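Local structure of diphosphomevalonate decarboxylase, putative (Trypanosoma brucei, 2HKE) at residues Tyr264-Ser269 / Phe292-Ala296; Leu307-Met313 / Val336-Pro342; Leu314-Thr320 / His351-Phe356. The protein probably catalyses the ATP-dependent decarboxylation of (R)-5-diphosphomevalonate to isopentenyl diphosphate, a precursor of isoprenoids and sterols. The protein carries 1 engineered substitution. The contacts are given in a common frame with arbitrary orientation. Numbering follows the deposited sequence.

All three interactions lie in the C-terminal domain. Interaction 1 comes first along the chain. It closes the path from the start of helix 267-283, through strand 288-291, to the turn before strand 298-303, before the others open. Interactions 2 and 3 cross, because their segments alternate. Both close paths from helix 307-317 through strand 325-327 and helix 330-338. Interaction 2 ends at 336-342; interaction 3 runs on to 351-356, the lead-in to strand 358-363. They touch where L341 CD2 lies 3.3 Å from E316 CG. Interaction 3 also reaches back to interaction 1, since D268 forms a salt bridge with K354 and probably a hydrogen bond with H351. Interactions 1 and 2 do not touch.

Interaction 1 (Tyr264-Ser269 / Phe292-Ala296); sequences YATEDS and FDAGA
Segment 264-269 is a loop that turns into a helix at E267. Segment 292-296 is a tight irregular turn. The CA atoms of Y264 and G295 lie 4.7 Å apart, and those of A265 and A296 4.5 Å. F292 is extended (phi/psi -113/144). Its m rotamer carries the ring to S269, with F292 CE2 3.4 Å from S269 CB. D293 points away and pairs with K18. A294 takes a left-handed helical conformation (66/38), which reverses the chain. Its CA lies 3.4 Å from Y264 CD2, and its O sits over one face of the Y264 ring. The ring (chi1 m) also touches A294 CB through CE2 at 3.8 Å, while Y264 OH bonds to V197 O. G295 is fully extended (-170/180), with N 3.5 Å from Y264 CB. A296 (-90/-19) has its CB 4.0 Å from T266 CG2, and its O accepts a hydrogen bond from S269 OG at 2.9 Å. S269 also completes a capping box with the N-cap residue T266: S269 N gives to T266 OG1 and T266 N gives to S269 OG, both 3.2 Å. The arrangement is a capped helix start packed against the turn of a beta-hairpin, formed by strands 288-291 and 298-303.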
loop_
_atom_site.group_PDB
_atom_site.type_symbol
_atom_site.label_atom_id
_atom_site.label_comp_id
_atom_site.label_asym_id
_atom_site.label_seq_id
_atom_site.Cartn_x
_atom_site.Cartn_y
_atom_site.Cartn_z
ATOM N N TYR A 264 -12.054 7.441 9.020
ATOM C CA TYR A 264 -10.862 7.937 8.391
ATOM C C TYR A 264 -11.177 8.880 7.224
ATOM O O TYR A 264 -10.308 9.613 6.784
ATOM C CB TYR A 264 -10.045 6.750 7.883
ATOM C CG TYR A 264 -9.557 5.834 8.962
ATOM C CD1 TYR A 264 -8.793 6.304 10.015
ATOM C CD2 TYR A 264 -9.825 4.464 8.901
ATOM C CE1 TYR A 264 -8.312 5.414 11.014
ATOM C CE2 TYR A 264 -9.360 3.597 9.871
ATOM C CZ TYR A 264 -8.569 4.065 10.908
ATOM O OH TYR A 264 -8.131 3.151 11.857
ATOM N N ALA A 265 -12.374 8.760 6.665
ATOM C CA ALA A 265 -12.786 9.566 5.504
ATOM C C ALA A 265 -13.226 10.953 5.956
ATOM O O ALA A 265 -13.732 11.115 7.059
ATOM C CB ALA A 265 -13.887 8.898 4.822
ATOM N N THR A 266 -12.989 11.939 5.099
ATOM C CA THR A 266 -13.483 13.295 5.287
ATOM C C THR A 266 -14.543 13.572 4.247
ATOM O O THR A 266 -14.799 12.756 3.370
ATOM C CB THR A 266 -12.369 14.280 5.073
ATOM O OG1 THR A 266 -11.948 14.210 3.692
ATOM C CG2 THR A 266 -11.182 14.019 6.031
ATOM N N GLU A 267 -15.129 14.764 4.275
ATOM C CA GLU A 267 -16.135 15.045 3.240
ATOM C C GLU A 267 -15.476 15.174 1.868
ATOM O O GLU A 267 -16.146 15.047 0.845
ATOM C CB GLU A 267 -16.905 16.299 3.568
ATOM C CG GLU A 267 -17.928 16.116 4.745
ATOM C CD GLU A 267 -19.052 15.130 4.445
ATOM O OE1 GLU A 267 -19.465 14.993 3.253
ATOM O OE2 GLU A 267 -19.535 14.459 5.412
ATOM N N ASP A 268 -14.203 15.539 1.840
ATOM C CA ASP A 268 -13.458 15.534 0.556
ATOM C C ASP A 268 -13.386 14.112 -0.010
ATOM O O ASP A 268 -13.629 13.908 -1.208
ATOM C CB ASP A 268 -12.053 16.057 0.720
ATOM C CG ASP A 268 -11.981 17.550 0.876
ATOM O OD1 ASP A 268 -12.923 18.264 0.534
ATOM O OD2 ASP A 268 -10.936 17.992 1.371
ATOM N N SER A 269 -13.072 13.142 0.849
ATOM C CA SER A 269 -13.150 11.717 0.465
ATOM C C SER A 269 -14.490 11.360 -0.155
ATOM O O SER A 269 -14.558 10.742 -1.226
ATOM C CB SER A 269 -12.913 10.808 1.675
ATOM O OG SER A 269 -11.696 11.121 2.290
ATOM N N PHE A 292 -10.152 3.739 -0.980
ATOM C CA PHE A 292 -9.581 4.315 0.210
ATOM C C PHE A 292 -9.066 3.192 1.091
ATOM O O PHE A 292 -9.696 2.143 1.167
ATOM C CB PHE A 292 -10.652 5.132 0.992
ATOM C CG PHE A 292 -11.189 6.303 0.205
ATOM C CD1 PHE A 292 -12.128 6.091 -0.775
ATOM C CD2 PHE A 292 -10.715 7.601 0.407
ATOM C CE1 PHE A 292 -12.634 7.121 -1.525
ATOM C CE2 PHE A 292 -11.191 8.630 -0.352
ATOM C CZ PHE A 292 -12.135 8.403 -1.328
ATOM N N ASP A 293 -7.953 3.436 1.774
ATOM C CA ASP A 293 -7.326 2.427 2.656
ATOM C C ASP A 293 -7.070 2.968 4.084
ATOM O O ASP A 293 -5.947 3.200 4.498
ATOM C CB ASP A 293 -6.017 1.957 2.001
ATOM C CG ASP A 293 -5.714 0.444 2.219
ATOM O OD1 ASP A 293 -6.603 -0.421 2.047
ATOM O OD2 ASP A 293 -4.561 0.127 2.624
ATOM N N ALA A 294 -8.091 3.154 4.884
ATOM C CA ALA A 294 -7.824 3.561 6.303
ATOM C C ALA A 294 -7.213 4.954 6.396
ATOM O O ALA A 294 -6.330 5.254 7.215
ATOM C CB ALA A 294 -6.959 2.524 7.105
ATOM N N GLY A 295 -7.700 5.819 5.526
ATOM C CA GLY A 295 -7.218 7.181 5.452
ATOM C C GLY A 295 -8.147 7.934 4.542
ATOM O O GLY A 295 -9.099 7.354 4.013
ATOM N N ALA A 296 -7.869 9.220 4.356
ATOM C CA ALA A 296 -8.713 10.078 3.566
ATOM C C ALA A 296 -8.297 10.087 2.092
ATOM O O ALA A 296 -9.067 10.520 1.263
ATOM C CB ALA A 296 -8.664 11.526 4.102
#

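Interaction 2 (Leu307-Met313 / Val336-Pro342)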
loop_
_atom_site.group_PDB
_atom_site.type_symbol
_atom_site.label_atom_id
_atom_site.label_comp_id
_atom_site.label_asym_id
_atom_site.label_seq_id
_atom_site.Cartn_x
_atom_site.Cartn_y
_atom_site.Cartn_z
ATOM N N LEU A 307 -6.865 8.222 -18.823
ATOM C CA LEU A 307 -6.336 8.945 -17.683
ATOM C C LEU A 307 -6.381 10.460 -17.916
ATOM O O LEU A 307 -6.720 11.179 -16.995
ATOM C CB LEU A 307 -4.938 8.462 -17.322
ATOM C CG LEU A 307 -4.295 9.089 -16.064
ATOM C CD1 LEU A 307 -3.365 8.082 -15.344
ATOM C CD2 LEU A 307 -3.614 10.437 -16.281
ATOM N N PRO A 308 -5.934 10.962 -19.090
ATOM C CA PRO A 308 -5.945 12.432 -19.251
ATOM C C PRO A 308 -7.287 13.063 -19.035
ATOM O O PRO A 308 -7.352 14.098 -18.304
ATOM C CB PRO A 308 -5.429 12.624 -20.682
ATOM C CG PRO A 308 -4.430 11.420 -20.774
ATOM C CD PRO A 308 -5.323 10.345 -20.273
ATOM N N GLU A 309 -8.347 12.475 -19.588
ATOM C CA GLU A 309 -9.685 13.037 -19.392
ATOM C C GLU A 309 -10.058 12.965 -17.943
ATOM O O GLU A 309 -10.630 13.923 -17.404
ATOM C CB GLU A 309 -10.765 12.322 -20.195
ATOM C CG GLU A 309 -12.126 13.048 -20.180
ATOM C CD GLU A 309 -13.172 12.349 -20.993
ATOM O OE1 GLU A 309 -13.795 11.385 -20.465
ATOM O OE2 GLU A 309 -13.343 12.747 -22.172
ATOM N N ALA A 310 -9.781 11.822 -17.320
ATOM C CA ALA A 310 -10.114 11.643 -15.901
ATOM C C ALA A 310 -9.454 12.721 -15.028
ATOM O O ALA A 310 -10.100 13.317 -14.169
ATOM C CB ALA A 310 -9.758 10.163 -15.439
ATOM N N VAL A 311 -8.173 12.979 -15.250
ATOM C CA VAL A 311 -7.440 13.945 -14.487
ATOM C C VAL A 311 -7.946 15.372 -14.793
ATOM O O VAL A 311 -8.128 16.173 -13.856
ATOM C CB VAL A 311 -5.940 13.805 -14.684
ATOM C CG1 VAL A 311 -5.200 14.960 -13.987
ATOM C CG2 VAL A 311 -5.459 12.435 -14.207
ATOM N N ALA A 312 -8.250 15.654 -16.061
ATOM C CA ALA A 312 -8.874 16.943 -16.435
ATOM C C ALA A 312 -10.195 17.155 -15.684
ATOM O O ALA A 312 -10.483 18.268 -15.191
ATOM C CB ALA A 312 -9.133 17.031 -17.966
ATOM N N MET A 313 -10.992 16.100 -15.621
ATOM C CA MET A 313 -12.288 16.131 -14.913
ATOM C C MET A 313 -12.054 16.416 -13.459
ATOM O O MET A 313 -12.702 17.292 -12.875
ATOM C CB MET A 313 -13.022 14.804 -15.129
ATOM C CG MET A 313 -14.342 14.689 -14.432
ATOM S SD MET A 313 -14.198 14.109 -12.720
ATOM C CE MET A 313 -13.440 12.445 -12.845
ATOM N N VAL A 336 -2.194 15.209 -20.204
ATOM C CA VAL A 336 -3.183 15.857 -19.335
ATOM C C VAL A 336 -3.282 17.354 -19.664
ATOM O O VAL A 336 -4.355 17.934 -19.743
ATOM C CB VAL A 336 -2.818 15.693 -17.818
ATOM C CG1 VAL A 336 -3.754 16.544 -16.977
ATOM C CG2 VAL A 336 -2.917 14.229 -17.392
ATOM N N LYS A 337 -2.134 17.968 -19.907
ATOM C CA LYS A 337 -2.083 19.413 -20.095
ATOM C C LYS A 337 -2.777 19.904 -21.345
ATOM O O LYS A 337 -3.121 21.059 -21.415
ATOM C CB LYS A 337 -0.627 19.890 -20.078
ATOM C CG LYS A 337 0.008 19.653 -18.731
ATOM C CD LYS A 337 1.343 20.394 -18.540
ATOM C CE LYS A 337 1.933 20.041 -17.224
ATOM N NZ LYS A 337 3.274 20.616 -17.087
ATOM N N VAL A 338 -2.951 19.053 -22.350
ATOM C CA VAL A 338 -3.593 19.497 -23.576
ATOM C C VAL A 338 -5.061 19.083 -23.691
ATOM O O VAL A 338 -5.710 19.411 -24.687
ATOM C CB VAL A 338 -2.805 19.031 -24.807
ATOM C CG1 VAL A 338 -1.334 19.473 -24.672
ATOM C CG2 VAL A 338 -2.934 17.521 -25.028
ATOM N N VAL A 339 -5.598 18.354 -22.700
ATOM C CA VAL A 339 -6.999 17.953 -22.777
ATOM C C VAL A 339 -7.912 19.168 -22.828
ATOM O O VAL A 339 -7.756 20.103 -22.040
ATOM C CB VAL A 339 -7.419 17.072 -21.566
ATOM C CG1 VAL A 339 -8.957 16.785 -21.539
ATOM C CG2 VAL A 339 -6.647 15.799 -21.600
ATOM N N SER A 340 -8.884 19.121 -23.741
ATOM C CA SER A 340 -9.969 20.049 -23.750
ATOM C C SER A 340 -11.182 19.322 -23.168
ATOM O O SER A 340 -11.819 18.547 -23.841
ATOM C CB SER A 340 -10.273 20.517 -25.168
ATOM O OG SER A 340 -11.191 21.582 -25.100
ATOM N N LEU A 341 -11.473 19.565 -21.912
ATOM C CA LEU A 341 -12.498 18.771 -21.213
ATOM C C LEU A 341 -13.874 19.162 -21.714
ATOM O O LEU A 341 -14.213 20.336 -21.706
ATOM C CB LEU A 341 -12.461 19.017 -19.718
ATOM C CG LEU A 341 -13.412 18.175 -18.860
ATOM C CD1 LEU A 341 -12.881 16.820 -18.863
ATOM C CD2 LEU A 341 -13.571 18.697 -17.439
ATOM N N PRO A 342 -14.651 18.200 -22.161
ATOM C CA PRO A 342 -16.046 18.452 -22.516
ATOM C C PRO A 342 -16.857 19.037 -21.388
ATOM O O PRO A 342 -16.701 18.653 -20.220
ATOM C CB PRO A 342 -16.577 17.078 -22.838
ATOM C CG PRO A 342 -15.374 16.305 -23.263
ATOM C CD PRO A 342 -14.252 16.814 -22.437
#
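The start of helix 307-317 rests on the end of helix 330-338 and the extended chain after it. The contact is apolar, with no hydrogen bond across it. Three residues of 336-342 do most of the work, all with chi1 in the t well. V336 CG1 meets V311 CG1 at 3.7 Å, and V336 CG2 lies 4.0 Å from both L307 CD2 and P308 CA. V339, just past the helix, spans P308 and A312 with both methyls: CG2 3.5 Å from P308 CB and CG1 3.6 Å from A312 CB. L341 (t, p) packs beside A312, with CD1 3.9 Å from A312 CB and 3.8 Å from M313 N. The small side chain of A312 lets V339 and L341 come close to the helix. E309 (t, t) touches L341 CD1 with its CG at 4.1 Å, while its carboxylate pairs with K283 and accepts from Y279. M313 meets L341 CD1 with its CB at 4.2 Å, but the rest of its side chain leads away. Around the helix, L307 and V311 pack on M186 of strand 183-189. L307 and V336 touch F327, and V311 touches F325, both in strand 325-327; P308 rests on L332 of helix 330-338.

Interaction 3 (Leu314-Thr320 / His351-Phe356)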
loop_
_atom_site.group_PDB
_atom_site.type_symbol
_atom_site.label_atom_id
_atom_site.label_comp_id
_atom_site.label_asym_id
_atom_site.label_seq_id
_atom_site.Cartn_x
_atom_site.Cartn_y
_atom_site.Cartn_z
ATOM N N LEU A 314 -11.107 15.706 -12.827
ATOM C CA LEU A 314 -10.767 16.013 -11.419
ATOM C C LEU A 314 -10.401 17.480 -11.167
ATOM O O LEU A 314 -10.785 18.034 -10.147
ATOM C CB LEU A 314 -9.623 15.126 -10.898
ATOM C CG LEU A 314 -9.912 13.615 -10.840
ATOM C CD1 LEU A 314 -8.696 12.825 -10.311
ATOM C CD2 LEU A 314 -11.199 13.315 -10.025
ATOM N N MET A 315 -9.612 18.079 -12.064
ATOM C CA MET A 315 -9.118 19.468 -11.896
ATOM C C MET A 315 -10.200 20.520 -11.986
ATOM O O MET A 315 -10.016 21.634 -11.508
ATOM C CB MET A 315 -8.057 19.765 -12.915
ATOM C CG MET A 315 -6.761 18.960 -12.711
ATOM S SD MET A 315 -5.975 19.138 -11.127
ATOM C CE MET A 315 -6.643 17.807 -10.113
ATOM N N GLU A 316 -11.295 20.184 -12.635
ATOM C CA GLU A 316 -12.435 21.064 -12.659
ATOM C C GLU A 316 -13.078 21.183 -11.283
ATOM O O GLU A 316 -13.687 22.171 -10.976
ATOM C CB GLU A 316 -13.402 20.565 -13.693
ATOM C CG GLU A 316 -12.833 20.767 -15.028
ATOM C CD GLU A 316 -12.853 22.227 -15.495
ATOM O OE1 GLU A 316 -13.736 23.006 -15.046
ATOM O OE2 GLU A 316 -11.992 22.552 -16.336
ATOM N N HIS A 317 -12.940 20.146 -10.468
ATOM C CA HIS A 317 -13.616 20.076 -9.176
ATOM C C HIS A 317 -12.645 20.278 -8.042
ATOM O O HIS A 317 -13.007 20.786 -6.960
ATOM C CB HIS A 317 -14.297 18.698 -9.055
ATOM C CG HIS A 317 -15.340 18.455 -10.101
ATOM N ND1 HIS A 317 -15.046 18.013 -11.363
ATOM C CD2 HIS A 317 -16.674 18.610 -10.067
ATOM C CE1 HIS A 317 -16.154 17.900 -12.066
ATOM N NE2 HIS A 317 -17.157 18.275 -11.301
ATOM N N PHE A 318 -11.426 19.809 -8.234
ATOM C CA PHE A 318 -10.342 19.970 -7.241
ATOM C C PHE A 318 -9.116 20.580 -7.924
ATOM O O PHE A 318 -8.121 19.907 -8.134
ATOM C CB PHE A 318 -9.976 18.625 -6.631
ATOM C CG PHE A 318 -11.047 18.015 -5.785
ATOM C CD1 PHE A 318 -11.977 17.158 -6.332
ATOM C CD2 PHE A 318 -11.118 18.311 -4.434
ATOM C CE1 PHE A 318 -12.985 16.606 -5.525
ATOM C CE2 PHE A 318 -12.097 17.749 -3.623
ATOM C CZ PHE A 318 -13.027 16.892 -4.181
ATOM N N PRO A 319 -9.177 21.884 -8.283
ATOM C CA PRO A 319 -8.123 22.491 -9.080
ATOM C C PRO A 319 -6.839 22.482 -8.323
ATOM O O PRO A 319 -6.744 23.053 -7.225
ATOM C CB PRO A 319 -8.634 23.923 -9.316
ATOM C CG PRO A 319 -10.084 23.852 -8.985
ATOM C CD PRO A 319 -10.254 22.841 -7.969
ATOM N N THR A 320 -5.852 21.822 -8.906
ATOM C CA THR A 320 -4.594 21.560 -8.261
ATOM C C THR A 320 -3.445 21.998 -9.188
ATOM O O THR A 320 -3.370 21.568 -10.341
ATOM C CB THR A 320 -4.426 20.067 -7.968
ATOM O OG1 THR A 320 -5.567 19.595 -7.215
ATOM C CG2 THR A 320 -3.074 19.797 -7.222
ATOM N N HIS A 351 -19.544 20.580 -4.525
ATOM C CA HIS A 351 -18.578 20.517 -3.433
ATOM C C HIS A 351 -17.654 21.713 -3.573
ATOM O O HIS A 351 -17.314 22.109 -4.711
ATOM C CB HIS A 351 -17.760 19.203 -3.483
ATOM C CG HIS A 351 -16.872 18.994 -2.300
ATOM N ND1 HIS A 351 -17.365 18.586 -1.081
ATOM C CD2 HIS A 351 -15.521 19.065 -2.153
ATOM C CE1 HIS A 351 -16.366 18.452 -0.223
ATOM N NE2 HIS A 351 -15.236 18.730 -0.848
ATOM N N PRO A 352 -17.227 22.311 -2.453
ATOM C CA PRO A 352 -16.258 23.401 -2.561
ATOM C C PRO A 352 -14.961 23.056 -3.311
ATOM O O PRO A 352 -14.357 21.989 -3.050
ATOM C CB PRO A 352 -15.914 23.695 -1.106
ATOM C CG PRO A 352 -17.117 23.279 -0.386
ATOM C CD PRO A 352 -17.592 22.054 -1.047
ATOM N N LYS A 353 -14.544 23.936 -4.217
ATOM C CA LYS A 353 -13.293 23.702 -4.949
ATOM C C LYS A 353 -12.096 23.948 -4.043
ATOM O O LYS A 353 -11.985 24.979 -3.342
ATOM C CB LYS A 353 -13.208 24.551 -6.205
ATOM C CG LYS A 353 -14.284 24.223 -7.231
ATOM C CD LYS A 353 -14.097 25.071 -8.456
ATOM C CE LYS A 353 -15.169 24.827 -9.442
ATOM N NZ LYS A 353 -14.843 25.503 -10.722
ATOM N N LYS A 354 -11.185 22.982 -4.054
ATOM C CA LYS A 354 -9.913 23.098 -3.358
ATOM C C LYS A 354 -8.909 22.181 -4.036
ATOM O O LYS A 354 -9.287 21.226 -4.698
ATOM C CB LYS A 354 -10.055 22.737 -1.888
ATOM C CG LYS A 354 -10.442 21.246 -1.682
ATOM C CD LYS A 354 -10.778 20.912 -0.278
ATOM C CE LYS A 354 -12.172 21.357 0.111
ATOM N NZ LYS A 354 -12.286 21.026 1.559
ATOM N N PRO A 355 -7.623 22.476 -3.890
ATOM C CA PRO A 355 -6.633 21.586 -4.484
ATOM C C PRO A 355 -6.487 20.290 -3.685
ATOM O O PRO A 355 -6.720 20.255 -2.466
ATOM C CB PRO A 355 -5.328 22.379 -4.361
ATOM C CG PRO A 355 -5.557 23.293 -3.218
ATOM C CD PRO A 355 -7.010 23.619 -3.195
ATOM N N PHE A 356 -6.094 19.215 -4.367
ATOM C CA PHE A 356 -5.471 18.092 -3.655
ATOM C C PHE A 356 -4.181 18.572 -3.011
ATOM O O PHE A 356 -3.549 19.559 -3.468
ATOM C CB PHE A 356 -5.140 16.935 -4.605
ATOM C CG PHE A 356 -6.319 16.408 -5.382
ATOM C CD1 PHE A 356 -7.541 16.145 -4.761
ATOM C CD2 PHE A 356 -6.174 16.088 -6.734
ATOM C CE1 PHE A 356 -8.616 15.646 -5.476
ATOM C CE2 PHE A 356 -7.306 15.590 -7.468
ATOM C CZ PHE A 356 -8.484 15.349 -6.812
HETATM O O HOH W 1 -15.755 20.779 -6.708
#
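An aromatic cluster of F318, H351 and F356 joins the last part of helix 307-317 and its exit loop to the irregular chain that leads into strand 358-363. F356 and F318 bury the largest areas. L314 begins the contact, with CB 4.2 Å from F356 CE2 at the edge of that ring. M315 adds its terminal methyl, CE, 3.5 Å from the same F356 CE2. E316 offers its backbone O, 3.4 Å from K353 CE. The CA-to-CB bond of H317 points away from 351-356, and its imidazole bonds to M313 O and L348 N. Its carbonyl O takes part in the contact. H317 O and H351 O both accept from one water, at 2.8 and 2.9 Å. K353 CA also makes a CH...O contact of 3.6 Å to H317 O. F318 sits at the centre. Its CB lies over the face of F356 in a CH-pi contact, 3.8 Å from the ring centroid. The two rings are nearly parallel (20°) but slid apart, with centroids 5.0 Å from each other. The H351 ring lies obliquely to F318 at 5.7 Å between centroids; H351 NE2 and K354 NZ both bind D268 OD1, in the first turn of helix 267-283. P319 packs on the loop, with CD 3.8 Å from K353 CB and O 3.1 Å from P355 CA. T320 closes the contact through its hydroxyl. T320 OG1 gives its proton to F318 O at 2.7 Å and accepts from F356 N at 2.9 Å.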